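Local coordinates for aspartokinase (Synechocystis, PDB 3L76), which probably phosphorylates the beta-carboxyl group of aspartate with ATP, the first step toward lysine and threonine, both of which it binds in its ACT-domain region, at residues Ile4-Gly9 with Phe170-Thr175; Val38-Met43 with Val76-Leu81; Ser155-Val160 with His214-Glu219; Ala191-Glu196 with Pro238-Val243. All coordinates share one frame; numbering follows the deposited sequence. Where two conformers were deposited one is given.

Interaction 1 (Ile4-Gly9 with Phe170-Thr175)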
loop_
_atom_site.group_PDB
_atom_site.type_symbol
_atom_site.label_atom_id
_atom_site.label_comp_id
_atom_site.label_asym_id
_atom_site.label_seq_id
_atom_site.Cartn_x
_atom_site.Cartn_y
_atom_site.Cartn_z
ATOM N N ILE A 4 -18.235 9.835 -18.836
ATOM C CA ILE A 4 -17.449 8.737 -19.378
ATOM C C ILE A 4 -16.586 8.108 -18.291
ATOM O O ILE A 4 -15.850 8.811 -17.601
ATOM C CB ILE A 4 -16.503 9.250 -20.485
ATOM C CG1 ILE A 4 -17.284 9.965 -21.584
ATOM C CG2 ILE A 4 -15.677 8.123 -21.067
ATOM C CD1 ILE A 4 -16.395 10.637 -22.607
ATOM N N VAL A 5 -16.673 6.787 -18.133
ATOM C CA VAL A 5 -15.738 6.075 -17.273
ATOM C C VAL A 5 -14.631 5.487 -18.133
ATOM O O VAL A 5 -14.905 4.704 -19.040
ATOM C CB VAL A 5 -16.405 4.929 -16.516
ATOM C CG1 VAL A 5 -15.383 4.234 -15.601
ATOM C CG2 VAL A 5 -17.621 5.419 -15.721
ATOM N N GLN A 6 -13.387 5.869 -17.861
ATOM C CA GLN A 6 -12.245 5.299 -18.573
ATOM C C GLN A 6 -11.398 4.418 -17.652
ATOM O O GLN A 6 -11.273 4.687 -16.460
ATOM C CB GLN A 6 -11.373 6.397 -19.187
ATOM C CG GLN A 6 -12.095 7.321 -20.160
ATOM C CD GLN A 6 -11.158 8.331 -20.807
ATOM O OE1 GLN A 6 -9.998 8.466 -20.412
ATOM N NE2 GLN A 6 -11.660 9.046 -21.804
ATOM N N LYS A 7 -10.834 3.352 -18.207
ATOM C CA LYS A 7 -9.939 2.483 -17.452
ATOM C C LYS A 7 -8.664 2.286 -18.242
ATOM O O LYS A 7 -8.698 2.179 -19.463
ATOM C CB LYS A 7 -10.587 1.130 -17.124
ATOM C CG LYS A 7 -9.889 -0.066 -17.766
ATOM C CD LYS A 7 -9.055 -0.891 -16.775
ATOM C CE LYS A 7 -8.308 -1.997 -17.521
ATOM N NZ LYS A 7 -7.627 -2.991 -16.646
ATOM N N PHE A 8 -7.540 2.262 -17.533
ATOM C CA PHE A 8 -6.233 2.097 -18.151
ATOM C C PHE A 8 -5.487 0.959 -17.484
ATOM O O PHE A 8 -5.321 0.943 -16.262
ATOM C CB PHE A 8 -5.423 3.387 -18.042
ATOM C CG PHE A 8 -5.995 4.533 -18.833
ATOM C CD1 PHE A 8 -6.916 5.400 -18.262
ATOM C CD2 PHE A 8 -5.615 4.741 -20.150
ATOM C CE1 PHE A 8 -7.440 6.466 -18.992
ATOM C CE2 PHE A 8 -6.138 5.797 -20.889
ATOM C CZ PHE A 8 -7.048 6.662 -20.314
ATOM N N GLY A 9 -5.042 0.005 -18.295
ATOM C CA GLY A 9 -4.343 -1.160 -17.789
ATOM C C GLY A 9 -2.892 -0.899 -17.434
ATOM O O GLY A 9 -2.374 0.194 -17.662
ATOM N N PHE A 170 -21.059 5.893 -21.524
ATOM C CA PHE A 170 -20.335 4.698 -21.947
ATOM C C PHE A 170 -19.068 4.482 -21.129
ATOM O O PHE A 170 -18.724 5.297 -20.279
ATOM C CB PHE A 170 -20.029 4.720 -23.449
ATOM C CG PHE A 170 -19.422 6.002 -23.927
ATOM C CD1 PHE A 170 -18.054 6.098 -24.130
ATOM C CD2 PHE A 170 -20.218 7.108 -24.186
ATOM C CE1 PHE A 170 -17.482 7.281 -24.577
ATOM C CE2 PHE A 170 -19.658 8.294 -24.631
ATOM C CZ PHE A 170 -18.287 8.382 -24.830
ATOM N N CYS A 171 -18.397 3.367 -21.389
ATOM C CA CYS A 171 -17.235 2.963 -20.622
ATOM C C CYS A 171 -16.155 2.479 -21.580
ATOM O O CYS A 171 -16.406 1.617 -22.414
ATOM C CB CYS A 171 -17.621 1.854 -19.638
ATOM S SG CYS A 171 -16.241 1.072 -18.811
ATOM N N GLU A 172 -14.957 3.040 -21.458
ATOM C CA GLU A 172 -13.862 2.726 -22.372
ATOM C C GLU A 172 -12.732 2.003 -21.662
ATOM O O GLU A 172 -12.262 2.471 -20.628
ATOM C CB GLU A 172 -13.325 4.009 -22.991
ATOM C CG GLU A 172 -14.402 4.937 -23.522
ATOM C CD GLU A 172 -13.830 6.179 -24.189
ATOM O OE1 GLU A 172 -13.291 6.073 -25.306
ATOM O OE2 GLU A 172 -13.931 7.268 -23.603
ATOM N N ILE A 173 -12.304 0.866 -22.212
ATOM C CA ILE A 173 -11.185 0.105 -21.654
ATOM C C ILE A 173 -9.952 0.305 -22.514
ATOM O O ILE A 173 -9.915 -0.141 -23.660
ATOM C CB ILE A 173 -11.469 -1.405 -21.604
ATOM C CG1 ILE A 173 -12.822 -1.687 -20.947
ATOM C CG2 ILE A 173 -10.339 -2.128 -20.879
ATOM C CD1 ILE A 173 -12.838 -1.486 -19.459
ATOM N N TYR A 174 -8.940 0.964 -21.959
ATOM C CA TYR A 174 -7.719 1.250 -22.705
ATOM C C TYR A 174 -6.632 0.228 -22.432
ATOM O O TYR A 174 -6.455 -0.225 -21.300
ATOM C CB TYR A 174 -7.219 2.670 -22.417
ATOM C CG TYR A 174 -8.121 3.732 -22.990
ATOM C CD1 TYR A 174 -9.203 4.213 -22.267
ATOM C CD2 TYR A 174 -7.911 4.235 -24.265
ATOM C CE1 TYR A 174 -10.037 5.186 -22.786
ATOM C CE2 TYR A 174 -8.745 5.209 -24.799
ATOM C CZ TYR A 174 -9.804 5.682 -24.048
ATOM O OH TYR A 174 -10.643 6.638 -24.559
ATOM N N THR A 175 -5.906 -0.126 -23.485
ATOM C CA THR A 175 -4.945 -1.213 -23.419
ATOM C C THR A 175 -3.943 -1.113 -24.562
ATOM O O THR A 175 -4.060 -0.234 -25.415
ATOM C CB THR A 175 -5.662 -2.568 -23.477
ATOM O OG1 THR A 175 -4.690 -3.615 -23.549
ATOM C CG2 THR A 175 -6.584 -2.632 -24.693
#
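The Phe8 ring lies over the root of the Tyr174 side chain, its CE2 3.6 Å from Tyr174 CG, while Tyr174 CD1 sits above one face of the Phe8 ring, toward its rim. The two planes are only 13° apart, but the rings are slid so far that they barely overlap; the centroids are 4.7 Å apart. Both side chains leave the backbone in the same sense, CG anti to the carbonyl carbon (chi1 -66° and -69°), and this lets the rings run alongside each other. Lys7 O lies near the plane of the Tyr174 ring, at its edge. The strands 4-8 and 170-175 are parallel neighbours in the central sheet of the amino acid kinase fold, joined by Glu172 N to Val5 O (2.9 Å), Lys7 N to Glu172 O (2.9 Å) and Tyr174 N to Lys7 O (2.8 Å). On the sheet face that carries Phe8, Glu172 shares out its carboxylate: OE1 takes a weak bond from Tyr174 OH, and OE2 a weak one from Gln6 NE2 at 3.4 Å, with amide and carboxylate nearly perpendicular. An alanine in place of Tyr174 would probably take the neighbouring ring from one face of Phe8, leaving the CB contact, and deprive Glu172 OE1 of the phenol donor. Farther back, Ile4 CD1 touches Phe170 CZ at 3.7 Å. On the other face, Lys7 CG rests 3.7 Å from Ile173 CD1, and Lys7 NZ reaches on to Ser41 OG. Helix 16-31 covers Gln6 and Phe8; helix 154-166 packs against Val5, Lys7 and Ile173.

Interaction 2 (Val38-Met43 with Val76-Leu81)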
loop_
_atom_site.group_PDB
_atom_site.type_symbol
_atom_site.label_atom_id
_atom_site.label_comp_id
_atom_site.label_asym_id
_atom_site.label_seq_id
_atom_site.Cartn_x
_atom_site.Cartn_y
_atom_site.Cartn_z
ATOM N N VAL A 38 -11.893 7.874 -13.754
ATOM C CA VAL A 38 -10.809 7.033 -14.237
ATOM C C VAL A 38 -10.434 5.912 -13.270
ATOM O O VAL A 38 -10.225 6.139 -12.078
ATOM C CB VAL A 38 -9.557 7.858 -14.570
ATOM C CG1 VAL A 38 -8.430 6.949 -15.018
ATOM C CG2 VAL A 38 -9.867 8.862 -15.648
ATOM N N VAL A 39 -10.363 4.700 -13.813
ATOM C CA VAL A 39 -9.876 3.533 -13.099
ATOM C C VAL A 39 -8.493 3.202 -13.649
ATOM O O VAL A 39 -8.274 3.215 -14.856
ATOM C CB VAL A 39 -10.776 2.310 -13.330
ATOM C CG1 VAL A 39 -10.124 1.076 -12.738
ATOM C CG2 VAL A 39 -12.183 2.523 -12.752
ATOM N N VAL A 40 -7.548 2.915 -12.769
ATOM C CA VAL A 40 -6.195 2.633 -13.216
ATOM C C VAL A 40 -5.715 1.356 -12.566
ATOM O O VAL A 40 -6.023 1.090 -11.403
ATOM C CB VAL A 40 -5.216 3.786 -12.850
ATOM C CG1 VAL A 40 -3.897 3.619 -13.571
ATOM C CG2 VAL A 40 -5.824 5.135 -13.189
ATOM N N SER A 41 -4.965 0.562 -13.320
ATOM C CA SER A 41 -4.365 -0.655 -12.784
ATOM C C SER A 41 -3.021 -0.337 -12.164
ATOM O O SER A 41 -2.441 0.704 -12.449
ATOM C CB SER A 41 -4.179 -1.692 -13.894
ATOM O OG SER A 41 -5.425 -2.079 -14.435
ATOM N N ALA A 42 -2.520 -1.230 -11.319
ATOM C CA ALA A 42 -1.146 -1.115 -10.844
ATOM C C ALA A 42 -0.217 -0.963 -12.049
ATOM O O ALA A 42 -0.561 -1.384 -13.154
ATOM C CB ALA A 42 -0.768 -2.320 -10.009
ATOM N N MET A 43 0.959 -0.380 -11.830
ATOM C CA MET A 43 1.799 0.113 -12.928
ATOM C C MET A 43 2.243 -0.852 -14.033
ATOM O O MET A 43 2.169 -0.511 -15.204
ATOM C CB MET A 43 3.004 0.867 -12.388
ATOM C CG MET A 43 2.628 2.220 -11.835
ATOM S SD MET A 43 4.045 3.319 -11.682
ATOM C CE MET A 43 4.570 3.466 -13.384
ATOM N N VAL A 76 -0.660 3.629 -5.711
ATOM C CA VAL A 76 0.429 4.513 -6.150
ATOM C C VAL A 76 0.093 5.087 -7.516
ATOM O O VAL A 76 0.365 6.249 -7.803
ATOM C CB VAL A 76 1.881 3.890 -6.119
ATOM C CG1 VAL A 76 1.976 2.680 -5.207
ATOM C CG2 VAL A 76 2.417 3.600 -7.525
ATOM N N SER A 77 -0.555 4.272 -8.334
ATOM C CA SER A 77 -0.920 4.670 -9.691
ATOM C C SER A 77 -1.906 5.850 -9.774
ATOM O O SER A 77 -1.706 6.776 -10.560
ATOM C CB SER A 77 -1.464 3.457 -10.462
ATOM O OG SER A 77 -0.508 2.406 -10.509
ATOM N N ILE A 78 -2.973 5.820 -8.981
ATOM C CA ILE A 78 -3.916 6.939 -8.984
ATOM C C ILE A 78 -3.312 8.216 -8.379
ATOM O O ILE A 78 -3.672 9.325 -8.774
ATOM C CB ILE A 78 -5.254 6.580 -8.292
ATOM C CG1 ILE A 78 -5.089 6.508 -6.771
ATOM C CG2 ILE A 78 -5.825 5.263 -8.863
ATOM C CD1 ILE A 78 -6.413 6.354 -6.027
ATOM N N ALA A 79 -2.396 8.063 -7.426
ATOM C CA ALA A 79 -1.680 9.211 -6.886
ATOM C C ALA A 79 -0.843 9.837 -7.999
ATOM O O ALA A 79 -0.951 11.029 -8.280
ATOM C CB ALA A 79 -0.803 8.802 -5.692
ATOM N N LEU A 80 -0.027 9.018 -8.656
ATOM C CA LEU A 80 0.815 9.512 -9.736
ATOM C C LEU A 80 -0.011 10.208 -10.801
ATOM O O LEU A 80 0.237 11.369 -11.139
ATOM C CB LEU A 80 1.660 8.385 -10.341
ATOM C CG LEU A 80 2.980 8.194 -9.590
ATOM C CD1 LEU A 80 3.707 9.526 -9.449
ATOM C CD2 LEU A 80 2.745 7.609 -8.217
ATOM N N LEU A 81 -1.006 9.496 -11.313
ATOM C CA LEU A 81 -1.823 10.006 -12.408
ATOM C C LEU A 81 -2.506 11.341 -12.104
ATOM O O LEU A 81 -2.563 12.226 -12.964
ATOM C CB LEU A 81 -2.872 8.974 -12.825
ATOM C CG LEU A 81 -3.769 9.425 -13.987
ATOM C CD1 LEU A 81 -2.937 9.678 -15.232
ATOM C CD2 LEU A 81 -4.866 8.420 -14.269
#
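Leu81 and Val40 lead the apolar part: Leu81 CD2 lies 3.6 Å from Val40 CG2 and 3.9 Å from Val38 CG1, so a single methyl bridges two valines on the same face of the strand. Leu81 CG is anti to the backbone N (chi1 -179°), and its side chain crosses that of Val38 at about a right angle. One turn back on the helix, Val40 CG1 meets Ser77 CB at 4.0 Å, and Val40 CB meets Ile78 CG2 at 4.3 Å. The polar part is slight. Ser77 OG comes 3.2 Å from Ser41 O and 3.4 Å from Met43 CG, but bonds to Gly73 O in its own helix, and across the contact it packs against the loop that follows the strand. In the amino acid kinase domain this sets helix 63-87 across strand 35-40 of the central sheet, the axes of strand 38-40 and helix 76-81 8.7 Å apart at 130°. The same helical stretch also faces the second subunit, Val76 packing on Thr72 and Ile78 on Met68 of that chain. With no hydrogen bond between them, helix and strand are held by van der Waals contact between mostly buried side chains.

Interaction 3 (Ser155-Val160 with His214-Glu219)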
loop_
_atom_site.group_PDB
_atom_site.type_symbol
_atom_site.label_atom_id
_atom_site.label_comp_id
_atom_site.label_asym_id
_atom_site.label_seq_id
_atom_site.Cartn_x
_atom_site.Cartn_y
_atom_site.Cartn_z
ATOM N N SER A 155 -10.016 -4.659 -12.192
ATOM C CA SER A 155 -9.961 -3.323 -12.776
ATOM C C SER A 155 -11.092 -3.106 -13.776
ATOM O O SER A 155 -11.814 -2.101 -13.678
ATOM C CB SER A 155 -8.599 -3.071 -13.427
ATOM O OG SER A 155 -7.545 -3.450 -12.554
ATOM N N ASP A 156 -11.238 -4.051 -14.716
ATOM C CA ASP A 156 -12.326 -4.066 -15.705
ATOM C C ASP A 156 -13.702 -4.066 -15.045
ATOM O O ASP A 156 -14.611 -3.313 -15.430
ATOM C CB ASP A 156 -12.236 -5.320 -16.576
ATOM C CG ASP A 156 -10.985 -5.368 -17.398
ATOM O OD1 ASP A 156 -10.399 -4.300 -17.651
ATOM O OD2 ASP A 156 -10.589 -6.481 -17.795
ATOM N N THR A 157 -13.860 -4.940 -14.060
ATOM C CA THR A 157 -15.142 -5.090 -13.387
ATOM C C THR A 157 -15.502 -3.850 -12.591
ATOM O O THR A 157 -16.659 -3.435 -12.589
ATOM C CB THR A 157 -15.157 -6.313 -12.452
ATOM O OG1 THR A 157 -15.306 -7.518 -13.226
ATOM C CG2 THR A 157 -16.294 -6.185 -11.434
ATOM N N SER A 158 -14.513 -3.264 -11.911
ATOM C CA SER A 158 -14.743 -2.043 -11.148
ATOM C C SER A 158 -15.251 -0.971 -12.087
ATOM O O SER A 158 -16.228 -0.296 -11.799
ATOM C CB SER A 158 -13.466 -1.562 -10.452
ATOM O OG SER A 158 -13.041 -2.481 -9.460
ATOM N N ALA A 159 -14.583 -0.835 -13.226
ATOM C CA ALA A 159 -14.917 0.215 -14.180
ATOM C C ALA A 159 -16.361 0.116 -14.642
ATOM O O ALA A 159 -17.110 1.095 -14.606
ATOM C CB ALA A 159 -13.982 0.169 -15.365
ATOM N N VAL A 160 -16.750 -1.072 -15.083
ATOM C CA VAL A 160 -18.111 -1.289 -15.542
ATOM C C VAL A 160 -19.121 -1.069 -14.419
ATOM O O VAL A 160 -20.097 -0.347 -14.607
ATOM C CB VAL A 160 -18.293 -2.689 -16.199
ATOM C CG1 VAL A 160 -19.761 -2.980 -16.419
ATOM C CG2 VAL A 160 -17.539 -2.761 -17.527
ATOM N N HIS A 214 -11.911 -8.839 -19.213
ATOM C CA HIS A 214 -12.438 -9.886 -18.370
ATOM C C HIS A 214 -13.925 -10.140 -18.624
ATOM O O HIS A 214 -14.763 -9.241 -18.544
ATOM C CB HIS A 214 -12.128 -9.594 -16.894
ATOM C CG HIS A 214 -10.693 -9.828 -16.529
ATOM N ND1 HIS A 214 -9.721 -8.856 -16.656
ATOM C CD2 HIS A 214 -10.059 -10.931 -16.065
ATOM C CE1 HIS A 214 -8.554 -9.348 -16.277
ATOM N NE2 HIS A 214 -8.733 -10.604 -15.910
ATOM N N PRO A 215 -14.248 -11.396 -18.980
ATOM C CA PRO A 215 -15.625 -11.797 -19.291
ATOM C C PRO A 215 -16.671 -11.294 -18.290
ATOM O O PRO A 215 -17.755 -10.881 -18.724
ATOM C CB PRO A 215 -15.546 -13.333 -19.291
ATOM C CG PRO A 215 -14.177 -13.599 -19.795
ATOM C CD PRO A 215 -13.299 -12.504 -19.212
ATOM N N ARG A 216 -16.358 -11.315 -16.993
ATOM C CA ARG A 216 -17.309 -10.894 -15.961
ATOM C C ARG A 216 -17.762 -9.456 -16.180
ATOM O O ARG A 216 -18.903 -9.096 -15.887
ATOM C CB ARG A 216 -16.723 -11.066 -14.555
ATOM C CG ARG A 216 -17.617 -10.547 -13.419
ATOM C CD ARG A 216 -17.988 -11.656 -12.448
ATOM N NE ARG A 216 -16.958 -12.692 -12.419
ATOM C CZ ARG A 216 -17.102 -13.885 -11.847
ATOM N NH1 ARG A 216 -18.233 -14.208 -11.233
ATOM N NH2 ARG A 216 -16.104 -14.760 -11.885
ATOM N N ALA A 217 -16.858 -8.640 -16.711
ATOM C CA ALA A 217 -17.133 -7.232 -16.936
ATOM C C ALA A 217 -18.014 -6.986 -18.171
ATOM O O ALA A 217 -18.928 -6.142 -18.157
ATOM C CB ALA A 217 -15.825 -6.460 -17.036
ATOM N N VAL A 218 -17.741 -7.712 -19.247
ATOM C CA VAL A 218 -18.600 -7.599 -20.417
ATOM C C VAL A 218 -20.018 -8.080 -20.085
ATOM O O VAL A 218 -20.991 -7.531 -20.593
ATOM C CB VAL A 218 -18.000 -8.288 -21.673
ATOM C CG1 VAL A 218 -17.350 -9.577 -21.302
ATOM C CG2 VAL A 218 -19.070 -8.518 -22.716
ATOM N N GLU A 219 -20.119 -9.065 -19.192
ATOM C CA GLU A 219 -21.407 -9.577 -18.747
ATOM C C GLU A 219 -22.156 -8.589 -17.846
ATOM O O GLU A 219 -23.388 -8.517 -17.866
ATOM C CB GLU A 219 -21.234 -10.924 -18.048
ATOM C CG GLU A 219 -22.493 -11.470 -17.365
ATOM C CD GLU A 219 -22.255 -12.859 -16.806
ATOM O OE1 GLU A 219 -22.397 -13.851 -17.570
ATOM O OE2 GLU A 219 -21.894 -12.954 -15.613
#
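Helix segments 155-160 and 215-219 run almost parallel, their axes 8.2 Å and 13° apart, and come nearest at Thr157 and Ala217, whose CA atoms are separated by 4.6 Å. They belong to helices 154-166 and 215-224 of the amino acid kinase domain, packed side by side, and His214 occupies the N-cap position of the second. Asp156 ties the two helix starts together, its CG anti to the carbonyl carbon (chi1 -64°) and so set beside the second helix. Its OD2 accepts the ND1 hydrogen of His214 at 2.8 Å, in one of that residue's two conformers; the oxygen lies in the imidazole plane, whereas the donor stands 37° out of the carboxylate plane. The backbone N of His214 adds a weak bond to the same OD2. The other oxygen has a long, weak ion pair with Lys7. An alanine at Asp156 would probably leave His214 ND1 and N without this acceptor and take away Lys7's weak ion partner. Ala217 CB packs against Asp156, 3.8 Å from its CB and 3.7 Å from its O, so small a side chain being consistent with the close approach. One turn on, Val160 CG2 lies 4.1 Å from Ala217 CB.

Interaction 4 (Ala191-Glu196 with Pro238-Val243)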
loop_
_atom_site.group_PDB
_atom_site.type_symbol
_atom_site.label_atom_id
_atom_site.label_comp_id
_atom_site.label_asym_id
_atom_site.label_seq_id
_atom_site.Cartn_x
_atom_site.Cartn_y
_atom_site.Cartn_z
ATOM N N ALA A 191 -6.450 -11.751 -40.189
ATOM C CA ALA A 191 -7.363 -11.380 -39.114
ATOM C C ALA A 191 -7.608 -9.879 -39.128
ATOM O O ALA A 191 -6.664 -9.089 -39.157
ATOM C CB ALA A 191 -6.814 -11.813 -37.773
ATOM N N GLN A 192 -8.882 -9.507 -39.107
ATOM C CA GLN A 192 -9.304 -8.120 -39.232
ATOM C C GLN A 192 -9.744 -7.574 -37.872
ATOM O O GLN A 192 -10.182 -8.339 -37.007
ATOM C CB GLN A 192 -10.452 -8.035 -40.242
ATOM C CG GLN A 192 -10.766 -6.639 -40.746
ATOM C CD GLN A 192 -11.866 -6.652 -41.788
ATOM O OE1 GLN A 192 -12.688 -7.570 -41.821
ATOM N NE2 GLN A 192 -11.886 -5.639 -42.649
ATOM N N LEU A 193 -9.624 -6.259 -37.682
ATOM C CA LEU A 193 -10.040 -5.626 -36.432
ATOM C C LEU A 193 -11.546 -5.411 -36.435
ATOM O O LEU A 193 -12.090 -4.805 -37.350
ATOM C CB LEU A 193 -9.300 -4.300 -36.202
ATOM C CG LEU A 193 -9.502 -3.546 -34.882
ATOM C CD1 LEU A 193 -9.285 -4.435 -33.672
ATOM C CD2 LEU A 193 -8.552 -2.362 -34.826
ATOM N N MET A 194 -12.219 -5.930 -35.413
ATOM C CA MET A 194 -13.663 -5.793 -35.321
ATOM C C MET A 194 -14.023 -4.366 -34.980
ATOM O O MET A 194 -13.421 -3.753 -34.090
ATOM C CB MET A 194 -14.230 -6.706 -34.238
ATOM C CG MET A 194 -13.964 -8.179 -34.437
ATOM S SD MET A 194 -14.780 -9.170 -33.178
ATOM C CE MET A 194 -14.262 -10.820 -33.651
ATOM N N ALA A 195 -15.013 -3.832 -35.681
ATOM C CA ALA A 195 -15.563 -2.537 -35.290
ATOM C C ALA A 195 -16.527 -2.737 -34.122
ATOM O O ALA A 195 -16.459 -2.036 -33.112
ATOM C CB ALA A 195 -16.271 -1.877 -36.462
ATOM N N GLU A 196 -17.410 -3.719 -34.279
ATOM C CA GLU A 196 -18.449 -4.013 -33.305
ATOM C C GLU A 196 -18.455 -5.481 -32.952
ATOM O O GLU A 196 -18.174 -6.328 -33.790
ATOM C CB GLU A 196 -19.832 -3.663 -33.865
ATOM C CG GLU A 196 -20.248 -2.219 -33.661
ATOM C CD GLU A 196 -21.733 -2.012 -33.881
ATOM O OE1 GLU A 196 -22.431 -3.012 -34.157
ATOM O OE2 GLU A 196 -22.198 -0.854 -33.772
ATOM N N PRO A 238 -10.712 4.353 -33.332
ATOM C CA PRO A 238 -12.019 4.076 -32.720
ATOM C C PRO A 238 -12.043 2.847 -31.799
ATOM O O PRO A 238 -12.779 2.837 -30.810
ATOM C CB PRO A 238 -12.926 3.832 -33.926
ATOM C CG PRO A 238 -12.278 4.544 -35.039
ATOM C CD PRO A 238 -10.805 4.476 -34.796
ATOM N N GLY A 239 -11.259 1.826 -32.125
ATOM C CA GLY A 239 -11.209 0.636 -31.310
ATOM C C GLY A 239 -12.403 -0.258 -31.581
ATOM O O GLY A 239 -13.092 -0.107 -32.586
ATOM N N THR A 240 -12.655 -1.193 -30.675
ATOM C CA THR A 240 -13.755 -2.133 -30.838
ATOM C C THR A 240 -14.888 -1.882 -29.839
ATOM O O THR A 240 -14.697 -1.924 -28.624
ATOM C CB THR A 240 -13.274 -3.594 -30.702
ATOM O OG1 THR A 240 -12.253 -3.862 -31.674
ATOM C CG2 THR A 240 -14.433 -4.551 -30.903
ATOM N N LYS A 241 -16.071 -1.620 -30.375
ATOM C CA LYS A 241 -17.251 -1.335 -29.579
ATOM C C LYS A 241 -17.945 -2.627 -29.142
ATOM O O LYS A 241 -18.317 -3.457 -29.965
ATOM C CB LYS A 241 -18.205 -0.460 -30.394
ATOM C CG LYS A 241 -19.429 0.020 -29.649
ATOM C CD LYS A 241 -20.259 0.944 -30.530
ATOM C CE LYS A 241 -19.371 1.953 -31.232
ATOM N NZ LYS A 241 -20.156 3.110 -31.737
ATOM N N VAL A 242 -18.104 -2.800 -27.838
ATOM C CA VAL A 242 -18.800 -3.961 -27.317
ATOM C C VAL A 242 -20.248 -3.593 -26.983
ATOM O O VAL A 242 -20.528 -2.865 -26.039
ATOM C CB VAL A 242 -18.080 -4.567 -26.098
ATOM C CG1 VAL A 242 -18.884 -5.726 -25.532
ATOM C CG2 VAL A 242 -16.695 -5.031 -26.489
ATOM N N VAL A 243 -21.163 -4.132 -27.773
ATOM C CA VAL A 243 -22.526 -3.633 -27.864
ATOM C C VAL A 243 -23.517 -4.458 -27.036
ATOM O O VAL A 243 -23.445 -5.685 -26.996
ATOM C CB VAL A 243 -22.953 -3.602 -29.349
ATOM C CG1 VAL A 243 -24.419 -3.253 -29.505
ATOM C CG2 VAL A 243 -22.074 -2.647 -30.115
#
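A short parallel beta bridge, Glu196 with Lys241, starts the pairing of strands 196-198 and 240-243 in the amino acid kinase part of the chain. One of its bonds runs from Lys241 N to Ala195 O at 2.8 Å, nearly straight at 166°; the other joins Lys241 to Ile197. Ala195 O also receives a CA-H contact from Thr240, and Lys241 O is met in turn by Glu196 CA at 3.4 Å. One step earlier a side chain carries on the pairing: Thr240 OG1 donates to Met194 O at 2.7 Å, coming in 19° off the carbonyl plane. With OG1 anti to the carbonyl carbon (chi1 -58°), the hydroxyl reaches Met194 O, and it also takes a hydrogen bond from Ile180 N, so it ties the incoming loop at two places. Beside it Leu193 CD1 lies 3.6 Å from Thr240 OG1, and Met194 CB is 4.0 Å from Thr240 CG2. Toward the outside, the extended Glu196 side chain lies alongside Lys241, pointing the same way, yet Glu196 OE2 and Lys241 NZ stay 4.9 Å apart, too far to touch, and any attraction between them is likely to be loose. The Glu196 carboxylate rests instead on Val243, with CD 3.8 Å from Val243 CG2. Strand 240-243 pairs antiparallel with strand 228-232 through Thr240 to Val230 and Val242 to Leu228, so this contact adds the short strand 196-198 to the sheet beyond it. Thr240 and Val242 both touch Ile197, and Val242 also meets Val218 of helix 215-224.

Overall arrangement
Interactions 1 and 2 sit 13 Å apart, centre to centre, on neighbouring parallel strands 3-8 and 35-40 of one sheet. Interaction 2 is nested in the loop that interaction 1 closes. Interaction 3, centred 11 Å from interaction 1, lies on the opposite face of that sheet from helix 63-87; its helix 154-166 leads into strand 170-175, and Ser155 reaches Ser41 of interaction 2. Interaction 4 follows interaction 1 in the chain, its centre 15 Å away with no atoms touching, but alternates with interaction 3, which it meets through Val218 and Val242. Strand 228-232 joins its strands to 170-175. The four contacts cross the amino acid kinase region, from the subunit-facing helix 63-87 to strand 196-198.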